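Local coordinates for protein CcbJ (Streptomyces caelestis, PDB 4HGZ) that probably transfers a methyl group from S-adenosyl-L-methionine to a nitrogen atom of its substrate, at residues P65-F78 / E86-L100. Residues are numbered along the deposited sequence; the frame is centred on the assembly and turned at random.
Sequences PVLELGVGTGRVAF and EVHGVESSEPMLDKL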
loop_
_atom_site.group_PDB
_atom_site.type_symbol
_atom_site.label_atom_id
_atom_site.label_comp_id
_atom_site.label_asym_id
_atom_site.label_seq_id
_atom_site.Cartn_x
_atom_site.Cartn_y
_atom_site.Cartn_z
ATOM N N PRO C 65 43.191 -14.105 -18.293
ATOM C CA PRO C 65 41.930 -13.983 -19.047
ATOM C C PRO C 65 40.666 -14.273 -18.237
ATOM O O PRO C 65 40.664 -15.142 -17.362
ATOM C CB PRO C 65 42.081 -15.027 -20.159
ATOM C CG PRO C 65 43.015 -16.069 -19.589
ATOM C CD PRO C 65 43.775 -15.453 -18.421
ATOM N N VAL C 66 39.594 -13.557 -18.548
ATOM C CA VAL C 66 38.337 -13.745 -17.845
ATOM C C VAL C 66 37.243 -14.196 -18.796
ATOM O O VAL C 66 37.307 -13.947 -20.000
ATOM C CB VAL C 66 37.879 -12.453 -17.135
ATOM C CG1 VAL C 66 38.973 -11.941 -16.210
ATOM C CG2 VAL C 66 37.516 -11.391 -18.159
ATOM N N LEU C 67 36.230 -14.852 -18.241
ATOM C CA LEU C 67 35.123 -15.361 -19.028
ATOM C C LEU C 67 33.842 -14.660 -18.606
ATOM O O LEU C 67 33.474 -14.708 -17.436
ATOM C CB LEU C 67 34.982 -16.862 -18.795
ATOM C CG LEU C 67 33.911 -17.592 -19.599
ATOM C CD1 LEU C 67 34.427 -17.886 -20.994
ATOM C CD2 LEU C 67 33.506 -18.884 -18.899
ATOM N N GLU C 68 33.174 -13.992 -19.545
ATOM C CA GLU C 68 31.870 -13.419 -19.257
ATOM C C GLU C 68 30.746 -14.320 -19.771
ATOM O O GLU C 68 30.634 -14.568 -20.967
ATOM C CB GLU C 68 31.699 -11.999 -19.821
ATOM C CG GLU C 68 30.321 -11.431 -19.429
ATOM C CD GLU C 68 30.034 -10.014 -19.916
ATOM O OE1 GLU C 68 30.851 -9.448 -20.676
ATOM O OE2 GLU C 68 28.964 -9.470 -19.533
ATOM N N LEU C 69 29.921 -14.815 -18.855
ATOM C CA LEU C 69 28.721 -15.526 -19.236
ATOM C C LEU C 69 27.659 -14.494 -19.594
ATOM O O LEU C 69 27.371 -13.608 -18.800
ATOM C CB LEU C 69 28.229 -16.370 -18.073
ATOM C CG LEU C 69 29.232 -17.367 -17.511
ATOM C CD1 LEU C 69 28.558 -18.261 -16.489
ATOM C CD2 LEU C 69 29.799 -18.198 -18.633
ATOM N N GLY C 70 27.089 -14.595 -20.790
ATOM C CA GLY C 70 26.039 -13.676 -21.223
ATOM C C GLY C 70 26.601 -12.334 -21.615
ATOM O O GLY C 70 26.197 -11.302 -21.092
ATOM N N VAL C 71 27.534 -12.354 -22.553
ATOM C CA VAL C 71 28.309 -11.172 -22.901
ATOM C C VAL C 71 27.552 -10.198 -23.807
ATOM O O VAL C 71 28.025 -9.097 -24.074
ATOM C CB VAL C 71 29.617 -11.608 -23.580
ATOM C CG1 VAL C 71 29.309 -12.264 -24.922
ATOM C CG2 VAL C 71 30.584 -10.448 -23.727
ATOM N N GLY C 72 26.377 -10.598 -24.284
ATOM C CA GLY C 72 25.552 -9.714 -25.120
ATOM C C GLY C 72 26.327 -9.031 -26.240
ATOM O O GLY C 72 26.991 -9.693 -27.035
ATOM N N THR C 73 26.244 -7.705 -26.313
ATOM C CA THR C 73 26.962 -6.969 -27.349
ATOM C C THR C 73 28.249 -6.335 -26.821
ATOM O O THR C 73 28.831 -5.466 -27.471
ATOM C CB THR C 73 26.099 -5.863 -27.983
ATOM O OG1 THR C 73 25.714 -4.924 -26.977
ATOM C CG2 THR C 73 24.856 -6.450 -28.641
ATOM N N GLY C 74 28.685 -6.766 -25.642
ATOM C CA GLY C 74 29.981 -6.347 -25.108
ATOM C C GLY C 74 29.944 -5.179 -24.143
ATOM O O GLY C 74 30.947 -4.477 -23.961
ATOM N N ARG C 75 28.794 -4.977 -23.511
ATOM C CA ARG C 75 28.611 -3.853 -22.600
ATOM C C ARG C 75 29.714 -3.786 -21.547
ATOM O O ARG C 75 30.221 -2.709 -21.234
ATOM C CB ARG C 75 27.248 -3.927 -21.925
ATOM C CG ARG C 75 26.981 -2.787 -21.001
ATOM C CD ARG C 75 25.625 -2.915 -20.330
ATOM N NE ARG C 75 25.527 -4.084 -19.456
ATOM C CZ ARG C 75 25.866 -4.089 -18.169
ATOM N NH1 ARG C 75 26.344 -2.989 -17.600
ATOM N NH2 ARG C 75 25.723 -5.198 -17.450
ATOM N N VAL C 76 30.081 -4.941 -21.006
ATOM C CA VAL C 76 31.166 -5.030 -20.040
ATOM C C VAL C 76 32.492 -5.432 -20.695
ATOM O O VAL C 76 33.563 -5.030 -20.244
ATOM C CB VAL C 76 30.826 -6.047 -18.933
ATOM C CG1 VAL C 76 31.839 -5.972 -17.802
ATOM C CG2 VAL C 76 29.406 -5.811 -18.408
ATOM N N ALA C 77 32.418 -6.215 -21.766
ATOM C CA ALA C 77 33.611 -6.772 -22.411
ATOM C C ALA C 77 34.524 -5.706 -23.019
ATOM O O ALA C 77 35.743 -5.766 -22.872
ATOM C CB ALA C 77 33.225 -7.822 -23.463
ATOM N N PHE C 78 33.945 -4.721 -23.690
ATOM C CA PHE C 78 34.777 -3.693 -24.302
ATOM C C PHE C 78 35.455 -2.765 -23.288
ATOM O O PHE C 78 36.644 -2.462 -23.414
ATOM C CB PHE C 78 33.992 -2.916 -25.359
ATOM C CG PHE C 78 33.664 -3.737 -26.563
ATOM C CD1 PHE C 78 34.678 -4.223 -27.374
ATOM C CD2 PHE C 78 32.357 -4.052 -26.871
ATOM C CE1 PHE C 78 34.387 -4.993 -28.475
ATOM C CE2 PHE C 78 32.065 -4.824 -27.970
ATOM C CZ PHE C 78 33.078 -5.290 -28.775
ATOM N N GLU C 86 42.046 -9.615 -21.220
ATOM C CA GLU C 86 41.555 -10.525 -22.261
ATOM C C GLU C 86 40.218 -11.152 -21.854
ATOM O O GLU C 86 40.131 -11.853 -20.842
ATOM C CB GLU C 86 42.583 -11.617 -22.564
ATOM C CG GLU C 86 42.180 -12.523 -23.719
ATOM C CD GLU C 86 43.187 -13.632 -23.993
ATOM O OE1 GLU C 86 44.363 -13.506 -23.597
ATOM O OE2 GLU C 86 42.794 -14.642 -24.611
ATOM N N VAL C 87 39.180 -10.895 -22.648
ATOM C CA VAL C 87 37.836 -11.369 -22.334
ATOM C C VAL C 87 37.279 -12.372 -23.346
ATOM O O VAL C 87 37.014 -12.030 -24.502
ATOM C CB VAL C 87 36.831 -10.212 -22.256
ATOM C CG1 VAL C 87 35.473 -10.751 -21.919
ATOM C CG2 VAL C 87 37.240 -9.226 -21.215
ATOM N N HIS C 88 37.095 -13.609 -22.907
ATOM C CA HIS C 88 36.310 -14.577 -23.665
ATOM C C HIS C 88 34.846 -14.414 -23.259
ATOM O O HIS C 88 34.510 -14.493 -22.072
ATOM C CB HIS C 88 36.789 -15.986 -23.339
ATOM C CG HIS C 88 38.233 -16.207 -23.660
ATOM N ND1 HIS C 88 38.829 -17.450 -23.611
ATOM C CD2 HIS C 88 39.193 -15.343 -24.066
ATOM C CE1 HIS C 88 40.099 -17.337 -23.960
ATOM N NE2 HIS C 88 40.344 -16.069 -24.243
ATOM N N GLY C 89 33.974 -14.171 -24.229
ATOM C CA GLY C 89 32.562 -13.965 -23.918
ATOM C C GLY C 89 31.631 -14.986 -24.540
ATOM O O GLY C 89 31.608 -15.154 -25.763
ATOM N N VAL C 90 30.858 -15.662 -23.695
ATOM C CA VAL C 90 29.860 -16.613 -24.153
ATOM C C VAL C 90 28.486 -15.964 -24.312
ATOM O O VAL C 90 28.044 -15.216 -23.447
ATOM C CB VAL C 90 29.727 -17.787 -23.176
ATOM C CG1 VAL C 90 28.605 -18.713 -23.618
ATOM C CG2 VAL C 90 31.039 -18.546 -23.088
ATOM N N GLU C 91 27.816 -16.263 -25.421
ATOM C CA GLU C 91 26.485 -15.730 -25.702
ATOM C C GLU C 91 25.695 -16.688 -26.601
ATOM O O GLU C 91 26.207 -17.131 -27.627
ATOM C CB GLU C 91 26.591 -14.378 -26.402
ATOM C CG GLU C 91 25.245 -13.783 -26.762
ATOM C CD GLU C 91 24.342 -13.685 -25.553
ATOM O OE1 GLU C 91 23.146 -14.059 -25.656
ATOM O OE2 GLU C 91 24.844 -13.247 -24.493
ATOM N N SER C 92 24.451 -16.985 -26.222
ATOM C CA SER C 92 23.607 -17.918 -26.971
ATOM C C SER C 92 22.862 -17.270 -28.129
ATOM O O SER C 92 22.488 -17.946 -29.083
ATOM C CB SER C 92 22.603 -18.622 -26.051
ATOM O OG SER C 92 21.789 -17.692 -25.362
ATOM N N SER C 93 22.639 -15.966 -28.038
ATOM C CA SER C 93 21.939 -15.237 -29.090
ATOM C C SER C 93 22.861 -14.940 -30.263
ATOM O O SER C 93 23.819 -14.177 -30.137
ATOM C CB SER C 93 21.366 -13.931 -28.547
ATOM O OG SER C 93 20.947 -13.102 -29.613
ATOM N N GLU C 94 22.565 -15.532 -31.412
ATOM C CA GLU C 94 23.416 -15.358 -32.578
ATOM C C GLU C 94 23.448 -13.910 -33.065
ATOM O O GLU C 94 24.518 -13.365 -33.320
ATOM C CB GLU C 94 22.987 -16.300 -33.702
ATOM C CG GLU C 94 24.048 -16.480 -34.773
ATOM C CD GLU C 94 23.772 -17.673 -35.661
ATOM O OE1 GLU C 94 22.764 -18.376 -35.420
ATOM O OE2 GLU C 94 24.568 -17.909 -36.595
ATOM N N PRO C 95 22.269 -13.284 -33.208
ATOM C CA PRO C 95 22.204 -11.884 -33.627
ATOM C C PRO C 95 23.036 -10.972 -32.723
ATOM O O PRO C 95 23.727 -10.077 -33.213
ATOM C CB PRO C 95 20.709 -11.541 -33.518
ATOM C CG PRO C 95 20.051 -12.723 -32.841
ATOM C CD PRO C 95 20.933 -13.895 -33.094
ATOM N N MET C 96 22.974 -11.197 -31.415
ATOM C CA MET C 96 23.796 -10.443 -30.481
ATOM C C MET C 96 25.289 -10.736 -30.631
ATOM O O MET C 96 26.101 -9.817 -30.659
ATOM C CB MET C 96 23.356 -10.700 -29.041
ATOM C CG MET C 96 22.253 -9.775 -28.563
ATOM S SD MET C 96 21.847 -10.050 -26.836
ATOM C CE MET C 96 20.723 -8.686 -26.538
ATOM N N LEU C 97 25.658 -12.009 -30.719
ATOM C CA LEU C 97 27.063 -12.348 -30.877
ATOM C C LEU C 97 27.611 -11.785 -32.185
ATOM O O LEU C 97 28.739 -11.295 -32.241
ATOM C CB LEU C 97 27.270 -13.855 -30.828
ATOM C CG LEU C 97 28.733 -14.263 -30.704
ATOM C CD1 LEU C 97 29.248 -13.868 -29.347
ATOM C CD2 LEU C 97 28.887 -15.748 -30.915
ATOM N N ASP C 98 26.812 -11.858 -33.242
ATOM C CA ASP C 98 27.232 -11.301 -34.512
ATOM C C ASP C 98 27.627 -9.840 -34.320
ATOM O O ASP C 98 28.665 -9.400 -34.811
ATOM C CB ASP C 98 26.135 -11.455 -35.570
ATOM C CG ASP C 98 26.094 -12.858 -36.172
ATOM O OD1 ASP C 98 27.074 -13.610 -35.987
ATOM O OD2 ASP C 98 25.090 -13.209 -36.834
ATOM N N LYS C 99 26.809 -9.095 -33.583
ATOM C CA LYS C 99 27.078 -7.683 -33.344
ATOM C C LYS C 99 28.349 -7.465 -32.537
ATOM O O LYS C 99 29.158 -6.609 -32.862
ATOM C CB LYS C 99 25.906 -7.013 -32.642
ATOM C CG LYS C 99 24.999 -6.259 -33.575
ATOM C CD LYS C 99 24.494 -4.992 -32.920
ATOM C CE LYS C 99 24.263 -3.900 -33.957
ATOM N NZ LYS C 99 24.173 -2.551 -33.329
ATOM N N LEU C 100 28.521 -8.237 -31.475
ATOM C CA LEU C 100 29.749 -8.164 -30.719
ATOM C C LEU C 100 30.954 -8.333 -31.650
ATOM O O LEU C 100 31.947 -7.626 -31.519
ATOM C CB LEU C 100 29.764 -9.212 -29.608
ATOM C CG LEU C 100 31.091 -9.301 -28.856
ATOM C CD1 LEU C 100 31.227 -8.121 -27.948
ATOM C CD2 LEU C 100 31.193 -10.570 -28.048
#
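Val90 O takes two backbone donors just past the end of strand 66-69: Gly70 N at 2.9 Å and Val71 N at 3.0 Å reach it from opposite faces of its carbonyl plane, and a type II' turn from Val71 to Gly74 follows. One step further on, Glu91 runs its carboxylate back to the glycine loop. Its CG stands anti to its own N, and a bend at chi2 (55°) brings OE2 to Gly72 N at 3.1 Å, the donor coming from above the carboxylate plane. Ser93 N bonds to OE1, and with OE2 on Gly72 N this restrains the carboxylate's rotation. Next to these bonds Val71 lays CG1 against the strand backbone, 3.6 Å from Gly89 C, and also touches Glu91 CB.

Strands 66-69 and 87-91 run parallel and, joined through helix 77-82, which packs on one face, make the first beta-alpha-beta unit of the Rossmann-like methyltransferase fold. Gly72, Gly74 and Ala77 are consistent with a Rossmann-type GxGxxA pattern. Arg75 and Glu91 line the S-adenosyl-L-homocysteine site of this protein, which holds no ligand in this chain; Arg75 also forms a salt bridge with Asp49.

Leu100 of helix 94-106 splits its methyls, CD2 going to Val71 CG1 and CD1 meeting Phe78 CE2 obliquely. His107 stacks on that phenyl ring. Along the strands, Val66 CG2 packs on Val87 CG2 (3.8 Å), and Ala77 CB closes on Val87 CG1 from the helix. On the other face Leu67 CD1 bridges His88 CB and Val90 CG2. The His88 ring is fixed at both nitrogens: NE2 gives a 2.9 Å bond to Glu86 OE2, nearly in the ring plane, while ND1 pairs with Tyr130 OH.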